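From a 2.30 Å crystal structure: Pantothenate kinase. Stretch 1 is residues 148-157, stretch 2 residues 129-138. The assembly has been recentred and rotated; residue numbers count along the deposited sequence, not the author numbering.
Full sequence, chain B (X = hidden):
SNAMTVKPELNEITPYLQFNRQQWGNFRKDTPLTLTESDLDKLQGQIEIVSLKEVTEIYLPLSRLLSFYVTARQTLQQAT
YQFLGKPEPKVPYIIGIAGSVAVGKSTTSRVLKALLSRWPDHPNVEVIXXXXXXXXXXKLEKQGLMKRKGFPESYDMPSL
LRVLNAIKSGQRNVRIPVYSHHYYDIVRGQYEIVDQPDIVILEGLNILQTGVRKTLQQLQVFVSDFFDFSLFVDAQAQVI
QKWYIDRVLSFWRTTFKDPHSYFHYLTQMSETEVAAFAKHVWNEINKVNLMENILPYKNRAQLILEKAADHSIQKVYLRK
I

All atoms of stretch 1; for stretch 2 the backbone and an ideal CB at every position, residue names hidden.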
# COMPACT_ATOMS: atom_id res chain seq x y z
N ARG B 148 -22.54 15.31 -4.12
CA ARG B 148 -21.33 14.52 -4.27
C ARG B 148 -20.71 14.18 -2.91
O ARG B 148 -19.51 13.96 -2.79
CB ARG B 148 -20.34 15.31 -5.13
CG ARG B 148 -20.89 15.74 -6.50
CD ARG B 148 -20.82 14.63 -7.54
NE ARG B 148 -19.44 14.32 -7.91
CZ ARG B 148 -19.07 13.58 -8.96
NH1 ARG B 148 -19.98 13.07 -9.79
NH2 ARG B 148 -17.78 13.38 -9.19
N LYS B 149 -21.54 14.13 -1.87
CA LYS B 149 -21.08 13.84 -0.53
C LYS B 149 -20.65 12.39 -0.56
O LYS B 149 -21.39 11.55 -1.03
CB LYS B 149 -22.22 14.05 0.46
CG LYS B 149 -21.83 14.68 1.78
CD LYS B 149 -23.07 15.12 2.54
CE LYS B 149 -22.73 15.94 3.75
NZ LYS B 149 -23.91 16.18 4.63
N GLY B 150 -19.43 12.12 -0.10
CA GLY B 150 -18.88 10.77 -0.15
C GLY B 150 -17.94 10.54 -1.33
O GLY B 150 -17.14 9.61 -1.32
N PHE B 151 -18.06 11.38 -2.36
CA PHE B 151 -17.13 11.36 -3.48
C PHE B 151 -15.81 11.97 -3.00
O PHE B 151 -15.79 12.71 -2.02
CB PHE B 151 -17.68 12.14 -4.68
CG PHE B 151 -18.79 11.42 -5.41
CD1 PHE B 151 -18.59 10.93 -6.69
CD2 PHE B 151 -20.05 11.26 -4.83
CE1 PHE B 151 -19.60 10.28 -7.37
CE2 PHE B 151 -21.06 10.62 -5.51
CZ PHE B 151 -20.84 10.12 -6.78
N PRO B 152 -14.70 11.67 -3.68
CA PRO B 152 -13.40 12.11 -3.11
C PRO B 152 -13.30 13.62 -2.88
O PRO B 152 -12.69 14.04 -1.91
CB PRO B 152 -12.37 11.68 -4.17
CG PRO B 152 -13.10 10.62 -5.01
CD PRO B 152 -14.57 10.90 -4.93
N GLU B 153 -13.91 14.41 -3.76
CA GLU B 153 -13.79 15.86 -3.70
C GLU B 153 -14.55 16.46 -2.51
O GLU B 153 -14.43 17.65 -2.24
CB GLU B 153 -14.23 16.51 -5.02
CG GLU B 153 -15.68 16.25 -5.46
CD GLU B 153 -15.86 15.02 -6.36
OE1 GLU B 153 -14.98 14.13 -6.37
OE2 GLU B 153 -16.90 14.94 -7.06
N SER B 154 -15.31 15.62 -1.79
CA SER B 154 -16.11 16.05 -0.66
C SER B 154 -15.36 15.94 0.67
O SER B 154 -15.83 16.48 1.66
CB SER B 154 -17.40 15.23 -0.58
OG SER B 154 -17.15 13.87 -0.29
N TYR B 155 -14.20 15.27 0.67
CA TYR B 155 -13.39 15.09 1.88
C TYR B 155 -12.24 16.07 1.99
O TYR B 155 -11.61 16.41 0.99
CB TYR B 155 -12.77 13.68 1.93
CG TYR B 155 -13.77 12.58 2.03
CD1 TYR B 155 -14.20 12.10 3.27
CD2 TYR B 155 -14.30 12.02 0.89
CE1 TYR B 155 -15.13 11.08 3.35
CE2 TYR B 155 -15.22 11.02 0.96
CZ TYR B 155 -15.64 10.55 2.18
OH TYR B 155 -16.56 9.54 2.19
N ASP B 156 -11.96 16.47 3.22
CA ASP B 156 -10.77 17.21 3.55
C ASP B 156 -9.60 16.22 3.66
O ASP B 156 -9.26 15.73 4.74
CB ASP B 156 -11.00 17.94 4.88
CG ASP B 156 -9.88 18.89 5.23
OD1 ASP B 156 -8.78 18.73 4.67
OD2 ASP B 156 -10.09 19.78 6.08
N MET B 157 -8.97 15.92 2.53
CA MET B 157 -7.92 14.90 2.51
C MET B 157 -6.68 15.33 3.29
O MET B 157 -6.10 14.52 3.99
CB MET B 157 -7.55 14.51 1.08
CG MET B 157 -6.78 13.18 0.95
SD MET B 157 -7.62 11.73 1.62
CE MET B 157 -9.32 12.21 1.27
N UNK B 129 -14.00 7.02 11.80
CA UNK B 129 -14.81 7.05 10.59
C UNK B 129 -14.31 8.19 9.76
O UNK B 129 -14.06 9.29 10.24
CB UNK B 129 -16.30 7.19 10.89
N UNK B 130 -14.15 7.92 8.48
CA UNK B 130 -13.69 8.92 7.54
C UNK B 130 -14.74 10.03 7.30
O UNK B 130 -14.38 11.12 6.87
CB UNK B 130 -13.33 8.24 6.22
N UNK B 131 -16.01 9.74 7.61
CA UNK B 131 -17.11 10.71 7.52
C UNK B 131 -16.74 12.03 8.18
O UNK B 131 -17.12 13.11 7.70
CB UNK B 131 -18.38 10.14 8.17
N UNK B 132 -16.04 11.93 9.30
CA UNK B 132 -15.64 13.09 10.04
C UNK B 132 -14.76 14.05 9.27
O UNK B 132 -14.63 15.20 9.66
CB UNK B 132 -14.92 12.65 11.31
N UNK B 133 -14.16 13.58 8.18
CA UNK B 133 -13.30 14.41 7.36
C UNK B 133 -14.00 14.92 6.10
O UNK B 133 -13.36 15.48 5.22
CB UNK B 133 -12.04 13.63 6.97
N UNK B 134 -15.32 14.74 6.03
CA UNK B 134 -16.11 15.40 5.01
C UNK B 134 -16.05 16.89 5.25
O UNK B 134 -15.97 17.32 6.39
CB UNK B 134 -17.56 14.90 5.01
N UNK B 135 -16.09 17.67 4.16
CA UNK B 135 -16.29 19.11 4.27
C UNK B 135 -17.71 19.35 4.79
O UNK B 135 -18.62 18.57 4.52
CB UNK B 135 -16.06 19.81 2.93
N UNK B 136 -17.89 20.43 5.54
CA UNK B 136 -19.21 20.80 6.02
C UNK B 136 -20.15 21.06 4.85
O UNK B 136 -19.70 21.31 3.73
CB UNK B 136 -19.13 22.03 6.92
N UNK B 137 -21.45 21.02 5.13
CA UNK B 137 -22.45 21.30 4.10
C UNK B 137 -22.24 22.68 3.48
O UNK B 137 -22.31 22.84 2.27
CB UNK B 137 -23.86 21.20 4.69
N UNK B 138 -21.93 23.67 4.32
CA UNK B 138 -21.71 25.03 3.83
C UNK B 138 -20.56 25.09 2.81
O UNK B 138 -20.69 25.74 1.77
CB UNK B 138 -21.42 25.97 5.00

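The two backbones meet at a single beta bridge, where Tyr155 CA lies 4.2 Å from the CA of position 134. Two backbone hydrogen bonds frame it: Asp156 N donates to O of position 133 (2.6 Å), and N of position 135 donates to Ser154 O (2.8 Å). These bonds need only the main chain, so side chains are judged by what surrounds them.

Position 129 has extended backbone angles, and its ideal CB finds nothing of stretch 1 within 5.5 Å. Stretch 1 sets no preference. The residue is Thr129, whose OG1 accepts a weak hydrogen bond from N of position 131 (3.3 Å).

Position 130 points toward stretch 1, with its ideal CB 4.4 Å from Tyr155 CE1. There is room for a small or branched side chain against the ring; Ala, Ser, Thr or Val would suit. It is Thr130. Its CG2 packs closely on the tyrosine, 3.1 Å from Tyr155 CE1.

Position 131 points away, and many residues would serve, polar ones included. It is Asp131, in a 3-10 segment.

Position 132 also points away and touches nothing of stretch 1. Its phi/psi of -60/-18 does not require glycine, so the choice is open from this side. It is Gly132.

Position 133 points sideways. Its ideal CB is 4.1 Å from Asp156 O and 4.5 Å from Tyr155 CD1, so the start of an apolar side chain would pack well, and a long one could continue beyond. It is Phe133, chi1 m, and the end of its ring leads away from stretch 1.

Position 134 is the bridge residue. Its CA-to-CB bond points away overall, yet the ideal CB is 4.7 Å from Tyr155 CD1 and 5.4 Å from Lys149 CG. A flexible apolar chain could turn back onto the tyrosine; Leu, Ile or Met are reasonable. It is Leu134, chi1 m and chi2 t. CD2 sits over one face of the Tyr155 ring, 3.6 Å from its centroid, in a CH-pi contact. The same CD2 lies 3.4 Å from Ser154 OG, and CD1 is 4.4 Å from Lys149 CG.

Position 135 points sideways, its ideal CB 3.6 Å from Ser154 O. Beyond it runs the backbone of 153 to 156, a surface for a broad flat side chain; an aromatic or a long aliphatic would fit. It is Tyr135. Asp156 CA and Tyr155 C lie over one face of the ring, while Glu153 O approaches its edge, 3.5 Å from Tyr135 CE2.

Position 136 points away and immediately precedes a helix. Ser, Thr, Asp or Asn would suit an N-cap. It is Ser136, which caps a backbone N just past the stretch.

Position 137 points sideways, with Lys149 NZ 5.0 Å from the ideal CB. An acceptor is wanted: Asp, Glu, Asn or Gln. It is Asn137, whose OD1 accepts a hydrogen bond from Lys149 NZ (2.6 Å).

Position 138 is helical and out of reach of stretch 1. Many residues would do; it is Ala138.

Stretch 2, residues 129-138: TTDGFLYSNA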
# COMPACT_ATOMS: atom_id res chain seq x y z
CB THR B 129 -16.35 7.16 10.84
OG1 THR B 129 -17.03 7.29 9.58
CG2 THR B 129 -16.70 8.36 11.70
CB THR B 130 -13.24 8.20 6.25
OG1 THR B 130 -11.81 7.93 6.32
CG2 THR B 130 -13.54 8.99 5.07
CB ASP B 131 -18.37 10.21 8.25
CG ASP B 131 -18.88 8.87 7.73
OD1 ASP B 131 -18.57 8.52 6.57
OD2 ASP B 131 -19.60 8.16 8.49
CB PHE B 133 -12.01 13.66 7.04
CG PHE B 133 -11.24 13.26 8.27
CD1 PHE B 133 -10.24 14.09 8.77
CD2 PHE B 133 -11.55 12.08 8.95
CE1 PHE B 133 -9.53 13.73 9.91
CE2 PHE B 133 -10.84 11.72 10.10
CZ PHE B 133 -9.83 12.56 10.58
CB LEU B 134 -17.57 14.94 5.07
CG LEU B 134 -17.84 13.53 4.56
CD1 LEU B 134 -19.26 13.08 4.95
CD2 LEU B 134 -17.63 13.47 3.04
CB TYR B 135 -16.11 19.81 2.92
CG TYR B 135 -14.68 19.83 2.36
CD1 TYR B 135 -13.64 20.43 3.06
CD2 TYR B 135 -14.39 19.27 1.12
CE1 TYR B 135 -12.34 20.46 2.55
CE2 TYR B 135 -13.10 19.29 0.60
CZ TYR B 135 -12.08 19.89 1.31
OH TYR B 135 -10.81 19.92 0.78
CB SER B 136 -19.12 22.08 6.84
OG SER B 136 -18.62 23.12 6.03
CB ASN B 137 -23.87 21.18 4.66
CG ASN B 137 -24.30 19.73 4.88
OD1 ASN B 137 -23.64 18.79 4.44
ND2 ASN B 137 -25.41 19.55 5.58
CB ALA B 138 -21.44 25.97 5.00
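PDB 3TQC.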